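Local coordinates for protein tRNA (cytosine(38)-C(5))-methyltransferase (Schizosaccharomyces pombe, PDB 6FDF) that methylates carbon 5 of cytosine 38 in the anticodon loop of tRNA(Asp), and less well of tRNA(Glu), using S-adenosyl-L-methionine, at residues Leu143-Asn149 with Ala173-Phe177; Glu120-Ile124 with Leu328-Leu332; Pro157-Ile162 with Asn317-Tyr323; Phe242-Thr247 with Arg279-Ala283. One frame throughout, in Å; residues are numbered along the deposited sequence.

Contact 1 of 4, residues Leu143-Asn149 with Ala173-Phe177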
loop_
_atom_site.group_PDB
_atom_site.type_symbol
_atom_site.label_atom_id
_atom_site.label_comp_id
_atom_site.label_asym_id
_atom_site.label_seq_id
_atom_site.Cartn_x
_atom_site.Cartn_y
_atom_site.Cartn_z
ATOM N N LEU A 143 -19.471 5.028 -11.200
ATOM C CA LEU A 143 -19.886 3.899 -10.372
ATOM C C LEU A 143 -21.363 4.003 -10.009
ATOM O O LEU A 143 -22.106 3.019 -10.103
ATOM C CB LEU A 143 -19.015 3.809 -9.116
ATOM C CG LEU A 143 -17.549 3.427 -9.328
ATOM C CD1 LEU A 143 -16.835 3.247 -7.987
ATOM C CD2 LEU A 143 -17.427 2.166 -10.170
ATOM N N ARG A 144 -21.804 5.187 -9.569
ATOM C CA ARG A 144 -23.224 5.402 -9.300
ATOM C C ARG A 144 -24.075 5.124 -10.537
ATOM O O ARG A 144 -25.112 4.453 -10.453
ATOM C CB ARG A 144 -23.457 6.832 -8.804
ATOM C CG ARG A 144 -24.929 7.250 -8.762
ATOM C CD ARG A 144 -25.124 8.728 -8.397
ATOM N NE ARG A 144 -24.898 9.639 -9.517
ATOM C CZ ARG A 144 -23.923 10.544 -9.568
ATOM N NH1 ARG A 144 -23.076 10.668 -8.554
ATOM N NH2 ARG A 144 -23.801 11.333 -10.628
ATOM N N ASN A 145 -23.637 5.605 -11.700
ATOM C CA ASN A 145 -24.408 5.391 -12.921
ATOM C C ASN A 145 -24.424 3.929 -13.350
ATOM O O ASN A 145 -25.386 3.490 -13.992
ATOM C CB ASN A 145 -23.862 6.273 -14.044
ATOM C CG ASN A 145 -24.235 7.725 -13.866
ATOM O OD1 ASN A 145 -25.112 8.061 -13.064
ATOM N ND2 ASN A 145 -23.571 8.601 -14.608
ATOM N N CYS A 146 -23.385 3.163 -13.022
ATOM C CA CYS A 146 -23.356 1.742 -13.333
ATOM C C CYS A 146 -23.929 0.879 -12.213
ATOM O O CYS A 146 -23.720 -0.339 -12.217
ATOM C CB CYS A 146 -21.932 1.297 -13.669
ATOM S SG CYS A 146 -21.340 1.896 -15.270
ATOM N N GLY A 147 -24.649 1.475 -11.268
ATOM C CA GLY A 147 -25.398 0.702 -10.298
ATOM C C GLY A 147 -24.624 0.240 -9.084
ATOM O O GLY A 147 -25.121 -0.621 -8.348
ATOM N N TYR A 148 -23.433 0.783 -8.844
ATOM C CA TYR A 148 -22.651 0.391 -7.678
ATOM C C TYR A 148 -23.063 1.166 -6.435
ATOM O O TYR A 148 -23.417 2.347 -6.494
ATOM C CB TYR A 148 -21.155 0.596 -7.922
ATOM C CG TYR A 148 -20.563 -0.380 -8.907
ATOM C CD1 TYR A 148 -20.598 -0.123 -10.277
ATOM C CD2 TYR A 148 -19.989 -1.574 -8.475
ATOM C CE1 TYR A 148 -20.068 -1.014 -11.180
ATOM C CE2 TYR A 148 -19.455 -2.477 -9.376
ATOM C CZ TYR A 148 -19.498 -2.185 -10.731
ATOM O OH TYR A 148 -18.976 -3.064 -11.649
ATOM N N ASN A 149 -22.993 0.474 -5.297
ATOM C CA ASN A 149 -23.088 1.069 -3.968
ATOM C C ASN A 149 -21.659 1.265 -3.473
ATOM O O ASN A 149 -20.944 0.286 -3.238
ATOM C CB ASN A 149 -23.890 0.159 -3.034
ATOM C CG ASN A 149 -24.201 0.803 -1.696
ATOM O OD1 ASN A 149 -23.356 1.482 -1.109
ATOM N ND2 ASN A 149 -25.415 0.572 -1.192
ATOM N N ALA A 173 -16.858 -0.930 -3.456
ATOM C CA ALA A 173 -18.057 -0.833 -4.285
ATOM C C ALA A 173 -18.657 -2.214 -4.498
ATOM O O ALA A 173 -17.940 -3.152 -4.856
ATOM C CB ALA A 173 -17.744 -0.185 -5.646
ATOM N N ARG A 174 -19.966 -2.336 -4.268
ATOM C CA ARG A 174 -20.726 -3.542 -4.577
ATOM C C ARG A 174 -21.770 -3.220 -5.635
ATOM O O ARG A 174 -22.556 -2.281 -5.465
ATOM C CB ARG A 174 -21.437 -4.106 -3.341
ATOM C CG ARG A 174 -20.538 -4.551 -2.207
ATOM C CD ARG A 174 -21.392 -4.884 -1.006
ATOM N NE ARG A 174 -20.630 -5.483 0.086
ATOM C CZ ARG A 174 -21.101 -5.627 1.323
ATOM N NH1 ARG A 174 -20.341 -6.168 2.272
ATOM N NH2 ARG A 174 -22.331 -5.215 1.620
ATOM N N LEU A 175 -21.790 -4.008 -6.709
ATOM C CA LEU A 175 -22.802 -3.849 -7.747
ATOM C C LEU A 175 -24.188 -4.222 -7.224
ATOM O O LEU A 175 -24.359 -5.259 -6.573
ATOM C CB LEU A 175 -22.440 -4.716 -8.951
ATOM C CG LEU A 175 -23.343 -4.617 -10.180
ATOM C CD1 LEU A 175 -23.218 -3.255 -10.847
ATOM C CD2 LEU A 175 -22.982 -5.721 -11.154
ATOM N N ASN A 176 -25.176 -3.372 -7.522
ATOM C CA ASN A 176 -26.593 -3.635 -7.235
ATOM C C ASN A 176 -26.827 -4.120 -5.801
ATOM O O ASN A 176 -27.507 -5.119 -5.557
ATOM C CB ASN A 176 -27.175 -4.634 -8.242
ATOM C CG ASN A 176 -27.102 -4.135 -9.678
ATOM O OD1 ASN A 176 -26.818 -4.900 -10.603
ATOM N ND2 ASN A 176 -27.380 -2.851 -9.874
ATOM N N PHE A 177 -26.271 -3.392 -4.835
ATOM C CA PHE A 177 -26.449 -3.709 -3.421
ATOM C C PHE A 177 -27.279 -2.615 -2.761
ATOM O O PHE A 177 -26.903 -1.439 -2.805
ATOM C CB PHE A 177 -25.101 -3.860 -2.714
ATOM C CG PHE A 177 -25.219 -4.035 -1.228
ATOM C CD1 PHE A 177 -25.596 -5.257 -0.692
ATOM C CD2 PHE A 177 -24.961 -2.982 -0.366
ATOM C CE1 PHE A 177 -25.717 -5.425 0.676
ATOM C CE2 PHE A 177 -25.077 -3.143 1.003
ATOM C CZ PHE A 177 -25.452 -4.369 1.524
HETATM O O HOH W 1 -26.276 -0.595 -5.901
#
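In Leu175, CG lies anti to the backbone N (chi1 -176°), which brings CD1 over one face of the Tyr148 ring. In Tyr148, CG lies anti to the carbonyl carbon (chi1 -71°). Leu175 CD1 sits 3.9 Å from the centroid of the Tyr148 ring, nearly on the ring normal, a CH-pi contact. Leu175 CD1 also lies 3.3 Å from Cys146 O. Ala173 CB packs obliquely against the tyrosine ring, 3.9 Å from Tyr148 CD2. The tyrosine hydroxyl is bonded to Pro119 O.

The backbones pair as antiparallel strands. Tyr148 and Leu175 form a non-hydrogen-bonded pair. Asn149 and Arg174 form the hydrogen-bonded one, with Asn149 N 2.8 Å from Arg174 O and Arg174 N 3.0 Å from Asn149 O. Just before this ladder, helix 134-145 ends in a Schellman motif with Gly147 at C-prime. Gly147 O then accepts from Asn176 N at 2.9 Å and from a water that also takes the N-H of Phe177.

On the face that bears Asn149 and Arg174, Asn149 ND2 donates to Phe177 O at 3.0 Å. The acceptor lies in the amide plane, but the donor stands above the carbonyl plane. Asn149 OD1 accepts from Trp181 NE1. Both ends of this amide are therefore engaged, which fixes its flip and ties the sheet's edge strand to the chain leaving its neighbour.

Contact 2 of 4, residues Glu120-Ile124 with Leu328-Leu332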
loop_
_atom_site.group_PDB
_atom_site.type_symbol
_atom_site.label_atom_id
_atom_site.label_comp_id
_atom_site.label_asym_id
_atom_site.label_seq_id
_atom_site.Cartn_x
_atom_site.Cartn_y
_atom_site.Cartn_z
ATOM N N GLU A 120 -18.750 -7.539 -9.860
ATOM C CA GLU A 120 -19.670 -7.357 -8.750
ATOM C C GLU A 120 -19.025 -6.623 -7.586
ATOM O O GLU A 120 -19.742 -6.079 -6.740
ATOM C CB GLU A 120 -20.222 -8.714 -8.312
ATOM C CG GLU A 120 -21.142 -9.327 -9.362
ATOM C CD GLU A 120 -21.689 -10.685 -8.968
ATOM O OE1 GLU A 120 -21.337 -11.186 -7.882
ATOM O OE2 GLU A 120 -22.475 -11.255 -9.755
ATOM N N TYR A 121 -17.694 -6.608 -7.516
ATOM C CA TYR A 121 -16.987 -5.961 -6.419
ATOM C C TYR A 121 -15.773 -5.222 -6.959
ATOM O O TYR A 121 -15.053 -5.741 -7.814
ATOM C CB TYR A 121 -16.539 -6.981 -5.362
ATOM C CG TYR A 121 -17.684 -7.808 -4.826
ATOM C CD1 TYR A 121 -18.115 -8.949 -5.494
ATOM C CD2 TYR A 121 -18.359 -7.425 -3.679
ATOM C CE1 TYR A 121 -19.182 -9.694 -5.013
ATOM C CE2 TYR A 121 -19.421 -8.160 -3.197
ATOM C CZ TYR A 121 -19.823 -9.293 -3.863
ATOM O OH TYR A 121 -20.883 -10.023 -3.382
ATOM N N ILE A 122 -15.534 -4.024 -6.431
ATOM C CA ILE A 122 -14.369 -3.221 -6.790
ATOM C C ILE A 122 -13.771 -2.657 -5.510
ATOM O O ILE A 122 -14.500 -2.159 -4.649
ATOM C CB ILE A 122 -14.728 -2.077 -7.757
ATOM C CG1 ILE A 122 -15.388 -2.631 -9.019
ATOM C CG2 ILE A 122 -13.492 -1.263 -8.104
ATOM C CD1 ILE A 122 -15.909 -1.550 -9.940
ATOM N N LEU A 123 -12.446 -2.745 -5.383
ATOM C CA LEU A 123 -11.707 -2.170 -4.265
ATOM C C LEU A 123 -10.687 -1.196 -4.831
ATOM O O LEU A 123 -9.870 -1.576 -5.673
ATOM C CB LEU A 123 -11.004 -3.258 -3.452
ATOM C CG LEU A 123 -10.075 -2.731 -2.359
ATOM C CD1 LEU A 123 -10.883 -1.993 -1.341
ATOM C CD2 LEU A 123 -9.305 -3.878 -1.712
ATOM N N ILE A 124 -10.740 0.055 -4.376
ATOM C CA ILE A 124 -9.840 1.112 -4.821
ATOM C C ILE A 124 -9.074 1.623 -3.611
ATOM O O ILE A 124 -9.675 1.889 -2.566
ATOM C CB ILE A 124 -10.611 2.261 -5.495
ATOM C CG1 ILE A 124 -11.527 1.715 -6.595
ATOM C CG2 ILE A 124 -9.641 3.278 -6.101
ATOM C CD1 ILE A 124 -12.402 2.777 -7.219
ATOM N N LEU A 328 -15.809 -6.295 2.177
ATOM C CA LEU A 328 -16.336 -6.115 0.828
ATOM C C LEU A 328 -17.061 -7.360 0.329
ATOM O O LEU A 328 -18.148 -7.263 -0.256
ATOM C CB LEU A 328 -15.192 -5.748 -0.116
ATOM C CG LEU A 328 -15.513 -5.521 -1.592
ATOM C CD1 LEU A 328 -16.524 -4.400 -1.760
ATOM C CD2 LEU A 328 -14.227 -5.222 -2.382
ATOM N N LEU A 329 -16.474 -8.534 0.542
ATOM C CA LEU A 329 -16.957 -9.761 -0.074
ATOM C C LEU A 329 -17.948 -10.536 0.794
ATOM O O LEU A 329 -18.250 -11.688 0.469
ATOM C CB LEU A 329 -15.773 -10.665 -0.428
ATOM C CG LEU A 329 -14.729 -10.036 -1.351
ATOM C CD1 LEU A 329 -13.553 -10.978 -1.506
ATOM C CD2 LEU A 329 -15.353 -9.700 -2.699
ATOM N N GLU A 330 -18.451 -9.948 1.882
ATOM C CA GLU A 330 -19.418 -10.655 2.725
ATOM C C GLU A 330 -20.623 -11.212 1.970
ATOM O O GLU A 330 -21.026 -12.347 2.278
ATOM C CB GLU A 330 -19.888 -9.754 3.879
ATOM C CG GLU A 330 -18.800 -9.507 4.912
ATOM C CD GLU A 330 -19.302 -8.826 6.169
ATOM O OE1 GLU A 330 -20.402 -8.239 6.148
ATOM O OE2 GLU A 330 -18.586 -8.883 7.188
ATOM N N PRO A 331 -21.247 -10.505 1.015
ATOM C CA PRO A 331 -22.426 -11.081 0.342
ATOM C C PRO A 331 -22.134 -12.356 -0.432
ATOM O O PRO A 331 -23.085 -13.006 -0.887
ATOM C CB PRO A 331 -22.882 -9.959 -0.603
ATOM C CG PRO A 331 -22.351 -8.715 0.013
ATOM C CD PRO A 331 -21.017 -9.116 0.571
ATOM N N LEU A 332 -20.865 -12.734 -0.599
ATOM C CA LEU A 332 -20.535 -13.967 -1.300
ATOM C C LEU A 332 -20.663 -15.192 -0.405
ATOM O O LEU A 332 -20.653 -16.316 -0.918
ATOM C CB LEU A 332 -19.119 -13.889 -1.873
ATOM C CG LEU A 332 -18.951 -12.917 -3.041
ATOM C CD1 LEU A 332 -17.494 -12.814 -3.459
ATOM C CD2 LEU A 332 -19.817 -13.363 -4.211
#
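This is a buried, apolar contact between the start of a central sheet strand and the chain that leaves the C-terminal helix 318-328. No hydrogen bond crosses it. Tyr121, the first residue of strand 121-127, carries most of it.

Leu329 CD2 lies over one face of the Tyr121 ring, offset toward the rim. It is 4.0 Å from the ring centroid, a CH-pi contact. Leu328 O comes within 3.3 Å of Tyr121 CE2, and this carbonyl also accepts a hydrogen bond from Arg174 NE. Leu332 reaches the far end of the ring from the opposite direction, with CG 3.8 Å from CE1. Pro331 crosses obliquely there, and its CB is 3.4 Å from Tyr121 OH.

The sheet is that of a class I-like SAM-dependent methyltransferase. In it, strand 121-127 lies between strand 78-81, parallel to it, and strand 168-175, antiparallel to it. Helix 318-328 covers the face that bears Tyr121 and Leu123, while Ile122 points to the other face, where Leu143 of helix 134-145 touches it.

Leu328 bridges the strand residues. A chi1 of 180° swings its CG away from the backbone N, so that its branches spread along the strand: CD1 is 4.0 Å from Tyr121 CD2, and CD2 is 3.9 Å from Leu123 CB. Beyond the helix, Leu332 N bonds to Leu329 O at 3.0 Å in the short 3-10 turn that brings Leu332 back to the tyrosine.

Contact 3 of 4, residues Pro157-Ile162 with Asn317-Tyr323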
loop_
_atom_site.group_PDB
_atom_site.type_symbol
_atom_site.label_atom_id
_atom_site.label_comp_id
_atom_site.label_asym_id
_atom_site.label_seq_id
_atom_site.Cartn_x
_atom_site.Cartn_y
_atom_site.Cartn_z
ATOM N N PRO A 157 -2.940 2.303 9.541
ATOM C CA PRO A 157 -2.651 1.093 10.330
ATOM C C PRO A 157 -2.640 1.343 11.829
ATOM O O PRO A 157 -2.943 0.428 12.607
ATOM C CB PRO A 157 -1.275 0.654 9.803
ATOM C CG PRO A 157 -1.205 1.227 8.418
ATOM C CD PRO A 157 -1.924 2.542 8.497
ATOM N N ASN A 158 -2.302 2.554 12.271
ATOM C CA ASN A 158 -2.270 2.772 13.712
ATOM C C ASN A 158 -3.664 2.866 14.326
ATOM O O ASN A 158 -3.773 3.093 15.536
ATOM C CB ASN A 158 -1.435 4.015 14.054
ATOM C CG ASN A 158 -1.934 5.281 13.377
ATOM O OD1 ASN A 158 -3.120 5.429 13.079
ATOM N ND2 ASN A 158 -1.019 6.220 13.153
ATOM N N GLN A 159 -4.720 2.676 13.535
ATOM C CA GLN A 159 -6.060 2.449 14.063
ATOM C C GLN A 159 -6.333 0.976 14.314
ATOM O O GLN A 159 -7.404 0.632 14.827
ATOM C CB GLN A 159 -7.112 2.994 13.095
ATOM C CG GLN A 159 -7.016 4.475 12.824
ATOM C CD GLN A 159 -8.047 4.926 11.812
ATOM O OE1 GLN A 159 -7.937 4.619 10.626
ATOM N NE2 GLN A 159 -9.069 5.635 12.277
ATOM N N PHE A 160 -5.395 0.106 13.945
ATOM C CA PHE A 160 -5.555 -1.337 14.033
ATOM C C PHE A 160 -4.402 -1.940 14.828
ATOM O O PHE A 160 -4.029 -3.095 14.612
ATOM C CB PHE A 160 -5.631 -1.961 12.639
ATOM C CG PHE A 160 -6.786 -1.464 11.803
ATOM C CD1 PHE A 160 -6.662 -0.305 11.045
ATOM C CD2 PHE A 160 -7.987 -2.155 11.765
ATOM C CE1 PHE A 160 -7.714 0.155 10.266
ATOM C CE2 PHE A 160 -9.048 -1.700 10.988
ATOM C CZ PHE A 160 -8.911 -0.544 10.241
ATOM N N ASN A 161 -3.837 -1.166 15.762
ATOM C CA ASN A 161 -2.758 -1.632 16.638
ATOM C C ASN A 161 -1.533 -2.038 15.836
ATOM O O ASN A 161 -0.909 -3.069 16.094
ATOM C CB ASN A 161 -3.199 -2.790 17.509
ATOM C CG ASN A 161 -2.224 -3.110 18.631
ATOM O OD1 ASN A 161 -1.457 -2.256 19.073
ATOM N ND2 ASN A 161 -2.266 -4.352 19.110
ATOM N N ILE A 162 -1.196 -1.231 14.843
ATOM C CA ILE A 162 0.007 -1.424 14.052
ATOM C C ILE A 162 0.801 -0.131 14.200
ATOM O O ILE A 162 0.274 0.950 13.927
ATOM C CB ILE A 162 -0.306 -1.716 12.576
ATOM C CG1 ILE A 162 -1.146 -2.992 12.459
ATOM C CG2 ILE A 162 0.980 -1.820 11.767
ATOM C CD1 ILE A 162 -1.888 -3.115 11.134
ATOM N N ASN A 317 -0.880 -1.343 2.993
ATOM C CA ASN A 317 -0.796 -2.142 4.205
ATOM C C ASN A 317 -1.670 -3.377 4.022
ATOM O O ASN A 317 -2.894 -3.267 3.873
ATOM C CB ASN A 317 -1.211 -1.348 5.441
ATOM C CG ASN A 317 -1.028 -2.146 6.710
ATOM O OD1 ASN A 317 -1.747 -3.118 6.943
ATOM N ND2 ASN A 317 -0.035 -1.772 7.522
ATOM N N VAL A 318 -1.026 -4.547 4.048
ATOM C CA VAL A 318 -1.681 -5.819 3.753
ATOM C C VAL A 318 -2.721 -6.162 4.812
ATOM O O VAL A 318 -3.783 -6.723 4.503
ATOM C CB VAL A 318 -0.612 -6.923 3.631
ATOM C CG1 VAL A 318 -1.258 -8.300 3.520
ATOM C CG2 VAL A 318 0.294 -6.653 2.434
ATOM N N LYS A 319 -2.428 -5.846 6.078
ATOM C CA LYS A 319 -3.363 -6.132 7.166
ATOM C C LYS A 319 -4.656 -5.339 7.009
ATOM O O LYS A 319 -5.751 -5.912 7.032
ATOM C CB LYS A 319 -2.708 -5.824 8.514
ATOM C CG LYS A 319 -2.145 -7.036 9.231
ATOM C CD LYS A 319 -3.255 -7.988 9.654
ATOM C CE LYS A 319 -2.686 -9.288 10.192
ATOM N NZ LYS A 319 -3.736 -10.328 10.313
ATOM N N VAL A 320 -4.547 -4.014 6.871
ATOM C CA VAL A 320 -5.740 -3.174 6.715
ATOM C C VAL A 320 -6.581 -3.635 5.529
ATOM O O VAL A 320 -7.806 -3.776 5.632
ATOM C CB VAL A 320 -5.346 -1.692 6.585
ATOM C CG1 VAL A 320 -6.588 -0.830 6.371
ATOM C CG2 VAL A 320 -4.600 -1.222 7.846
ATOM N N VAL A 321 -5.939 -3.899 4.389
ATOM C CA VAL A 321 -6.709 -4.302 3.217
ATOM C C VAL A 321 -7.334 -5.682 3.402
ATOM O O VAL A 321 -8.422 -5.949 2.870
ATOM C CB VAL A 321 -5.813 -4.222 1.967
ATOM C CG1 VAL A 321 -6.531 -4.765 0.745
ATOM C CG2 VAL A 321 -5.420 -2.774 1.738
ATOM N N SER A 322 -6.683 -6.583 4.152
ATOM C CA SER A 322 -7.299 -7.883 4.416
ATOM C C SER A 322 -8.640 -7.719 5.129
ATOM O O SER A 322 -9.605 -8.437 4.835
ATOM C CB SER A 322 -6.367 -8.775 5.243
ATOM O OG SER A 322 -6.314 -8.390 6.613
ATOM N N TYR A 323 -8.722 -6.765 6.058
ATOM C CA TYR A 323 -9.990 -6.492 6.729
ATOM C C TYR A 323 -11.023 -5.920 5.764
ATOM O O TYR A 323 -12.197 -6.309 5.803
ATOM C CB TYR A 323 -9.778 -5.521 7.890
ATOM C CG TYR A 323 -8.817 -5.953 8.965
ATOM C CD1 TYR A 323 -8.710 -7.282 9.348
ATOM C CD2 TYR A 323 -8.018 -5.018 9.606
ATOM C CE1 TYR A 323 -7.829 -7.665 10.355
ATOM C CE2 TYR A 323 -7.136 -5.387 10.600
ATOM C CZ TYR A 323 -7.042 -6.709 10.969
ATOM O OH TYR A 323 -6.158 -7.065 11.965
HETATM O O HOH W 2 -4.475 -4.954 13.096
#
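Phe160, Val320, Tyr323 and Pro157 form the tight part of this contact. The phenylalanine crosses the valine at about a right angle, with Phe160 CD1 3.9 Å from Val320 CG2. Val320 CG2 lies 3.9 Å from Pro157 CA. The Tyr323 and Phe160 rings meet obliquely, planes at 32°, with Tyr323 CE2 3.5 Å from Phe160 CD2. Nearby, Pro157 CG meets Asn317 ND2 at 3.3 Å as the two side chains slide past each other. Val320 also touches Tyr170 of strand 168-175. Phe187 stacks on the Phe160 ring.

The looser, more exposed side holds Lys319 and the tyrosine hydroxyl. Ile162 CD1 packs on Lys319 CB at 3.9 Å, while the lysine chain bends at chi2 and its end leads away. A water at the edge of the Tyr323 ring, in its plane, bonds to Tyr323 OH.

Asn317 is the N-cap of helix 318-328. Its chi1 of -176° turns the amide back over the first helical turn, where OD1 accepts from Val320 N at 2.9 Å. This capping bond holds the amide beside Pro157. No direct hydrogen bond crosses the contact. The cap bond is made within the helix segment, and the joining of loop to helix is mainly apolar.

Contact 4 of 4, residues Phe242-Thr247 with Arg279-Ala283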
loop_
_atom_site.group_PDB
_atom_site.type_symbol
_atom_site.label_atom_id
_atom_site.label_comp_id
_atom_site.label_asym_id
_atom_site.label_seq_id
_atom_site.Cartn_x
_atom_site.Cartn_y
_atom_site.Cartn_z
ATOM N N PHE A 242 6.412 5.583 5.471
ATOM C CA PHE A 242 7.517 5.271 4.571
ATOM C C PHE A 242 7.168 5.668 3.143
ATOM O O PHE A 242 6.054 5.414 2.671
ATOM C CB PHE A 242 7.839 3.776 4.601
ATOM C CG PHE A 242 8.397 3.296 5.910
ATOM C CD1 PHE A 242 9.697 3.596 6.279
ATOM C CD2 PHE A 242 7.622 2.515 6.761
ATOM C CE1 PHE A 242 10.215 3.145 7.491
ATOM C CE2 PHE A 242 8.131 2.056 7.961
ATOM C CZ PHE A 242 9.431 2.375 8.331
ATOM N N THR A 243 8.135 6.261 2.442
ATOM C CA THR A 243 7.953 6.635 1.039
ATOM C C THR A 243 9.120 6.134 0.201
ATOM O O THR A 243 10.113 5.606 0.712
ATOM C CB THR A 243 7.837 8.152 0.855
ATOM O OG1 THR A 243 9.141 8.743 0.961
ATOM C CG2 THR A 243 6.906 8.769 1.890
ATOM N N ARG A 244 8.997 6.364 -1.111
ATOM C CA ARG A 244 10.056 6.065 -2.067
ATOM C C ARG A 244 11.357 6.800 -1.764
ATOM O O ARG A 244 12.424 6.357 -2.204
ATOM C CB ARG A 244 9.566 6.431 -3.470
ATOM C CG ARG A 244 10.508 6.073 -4.595
ATOM C CD ARG A 244 9.818 6.275 -5.924
ATOM N NE ARG A 244 10.699 5.956 -7.041
ATOM C CZ ARG A 244 10.268 5.696 -8.268
ATOM N NH1 ARG A 244 11.138 5.419 -9.226
ATOM N NH2 ARG A 244 8.968 5.706 -8.529
ATOM N N GLY A 245 11.301 7.898 -1.020
ATOM C CA GLY A 245 12.489 8.645 -0.667
ATOM C C GLY A 245 13.288 8.090 0.492
ATOM O O GLY A 245 14.357 8.619 0.804
ATOM N N TYR A 246 12.799 7.033 1.137
ATOM C CA TYR A 246 13.414 6.541 2.363
ATOM C C TYR A 246 14.832 6.050 2.091
ATOM O O TYR A 246 15.075 5.322 1.123
ATOM C CB TYR A 246 12.569 5.417 2.966
ATOM C CG TYR A 246 13.002 5.042 4.371
ATOM C CD1 TYR A 246 12.969 5.976 5.395
ATOM C CD2 TYR A 246 13.441 3.754 4.668
ATOM C CE1 TYR A 246 13.362 5.641 6.684
ATOM C CE2 TYR A 246 13.831 3.406 5.953
ATOM C CZ TYR A 246 13.788 4.352 6.956
ATOM O OH TYR A 246 14.183 4.033 8.243
ATOM N N THR A 247 15.761 6.458 2.959
ATOM C CA THR A 247 17.227 6.294 2.934
ATOM C C THR A 247 17.890 7.284 1.978
ATOM O O THR A 247 19.128 7.282 1.878
ATOM C CB THR A 247 17.709 4.866 2.592
ATOM O OG1 THR A 247 17.541 4.589 1.189
ATOM C CG2 THR A 247 16.957 3.831 3.411
ATOM N N ARG A 279 19.946 3.981 12.835
ATOM C CA ARG A 279 19.947 3.208 11.603
ATOM C C ARG A 279 18.594 3.326 10.918
ATOM O O ARG A 279 17.578 3.613 11.555
ATOM C CB ARG A 279 20.271 1.726 11.855
ATOM C CG ARG A 279 19.187 0.929 12.591
ATOM C CD ARG A 279 19.535 -0.564 12.523
ATOM N NE ARG A 279 18.669 -1.441 13.315
ATOM C CZ ARG A 279 17.521 -1.955 12.875
ATOM N NH1 ARG A 279 17.074 -1.655 11.659
ATOM N NH2 ARG A 279 16.810 -2.765 13.656
ATOM N N TYR A 280 18.590 3.101 9.602
ATOM C CA TYR A 280 17.337 2.923 8.884
ATOM C C TYR A 280 16.711 1.588 9.267
ATOM O O TYR A 280 17.405 0.641 9.642
ATOM C CB TYR A 280 17.573 2.974 7.369
ATOM C CG TYR A 280 18.184 4.280 6.913
ATOM C CD1 TYR A 280 17.415 5.440 6.851
ATOM C CD2 TYR A 280 19.523 4.358 6.545
ATOM C CE1 TYR A 280 17.965 6.645 6.447
ATOM C CE2 TYR A 280 20.083 5.559 6.133
ATOM C CZ TYR A 280 19.297 6.698 6.082
ATOM O OH TYR A 280 19.845 7.898 5.677
ATOM N N PHE A 281 15.384 1.517 9.184
ATOM C CA PHE A 281 14.736 0.213 9.179
ATOM C C PHE A 281 15.203 -0.569 7.962
ATOM O O PHE A 281 15.404 -0.003 6.885
ATOM C CB PHE A 281 13.212 0.362 9.159
ATOM C CG PHE A 281 12.644 0.903 10.440
ATOM C CD1 PHE A 281 12.458 0.073 11.535
ATOM C CD2 PHE A 281 12.293 2.238 10.551
ATOM C CE1 PHE A 281 11.937 0.569 12.718
ATOM C CE2 PHE A 281 11.771 2.736 11.732
ATOM C CZ PHE A 281 11.595 1.900 12.816
ATOM N N THR A 282 15.393 -1.875 8.137
ATOM C CA THR A 282 15.698 -2.721 6.994
ATOM C C THR A 282 14.455 -2.877 6.125
ATOM O O THR A 282 13.328 -2.634 6.565
ATOM C CB THR A 282 16.190 -4.093 7.452
ATOM O OG1 THR A 282 15.078 -4.849 7.948
ATOM C CG2 THR A 282 17.236 -3.952 8.552
ATOM N N ALA A 283 14.659 -3.296 4.872
ATOM C CA ALA A 283 13.505 -3.511 4.002
ATOM C C ALA A 283 12.598 -4.606 4.550
ATOM O O ALA A 283 11.373 -4.522 4.403
ATOM C CB ALA A 283 13.952 -3.849 2.580
#
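Phe242 and Phe281 meet at the apolar centre. Their planes are nearly perpendicular, at 89°. Phe281 CD2 lies at the edge of the Phe242 ring, 3.6 Å from Phe242 CZ. Val286 of helix 283-289 touches both rings. Phe242 CD1 stands over the face of the Tyr246 ring.

Next outward, Tyr280 directs its ring edge at the face of Tyr246. Thr247 covers one face of the Tyr280 ring: its CG2 is 3.9 Å from the centroid, a CH-pi contact. The chi1 of 74° puts Thr247 CG2 beside the backbone N. Thr247 OG1 donates to Tyr246 O at 2.6 Å, in the carbonyl plane and on a lone pair of that oxygen.

At the polar edge, Tyr246 OH accepts from Phe281 N at 2.9 Å, with Phe281 N near the plane of the tyrosine ring, at its edge. The hydroxyl is also bonded to Ser255 O, so two backbone groups grip it. Tyr246 closes a type I turn that begins at Thr243, whose OG1 takes the N-H of Gly245 as an ST turn. The cluster lies beside the small three-stranded sheet, probably in the target-recognition region. Segment 279-283 leads into helix 283-289, a sequence consistent with motif IX of C5-methyltransferases.

Overall arrangement
Contacts 1 and 2 meet at the seven-stranded sheet, where strands 168-175 and 121-127 are neighbours, and their centres are 11 Å apart. Contact 1 lies at the sheet's outer edge, is partly exposed and relies on backbone hydrogen bonds. Contacts 2, 3 and 4 are buried and rest mainly on side chains. Contacts 2 and 3 share helix 318-328: one uses its C-terminal end, the other its N-terminal half, and Leu123 touches Val321 between them. Contact 4 lies beyond, across the chain's centre from contacts 1 and 2. It is the most aromatic, and a tyrosine hydroxyl gives it a direct hydrogen bond that contacts 2 and 3 lack.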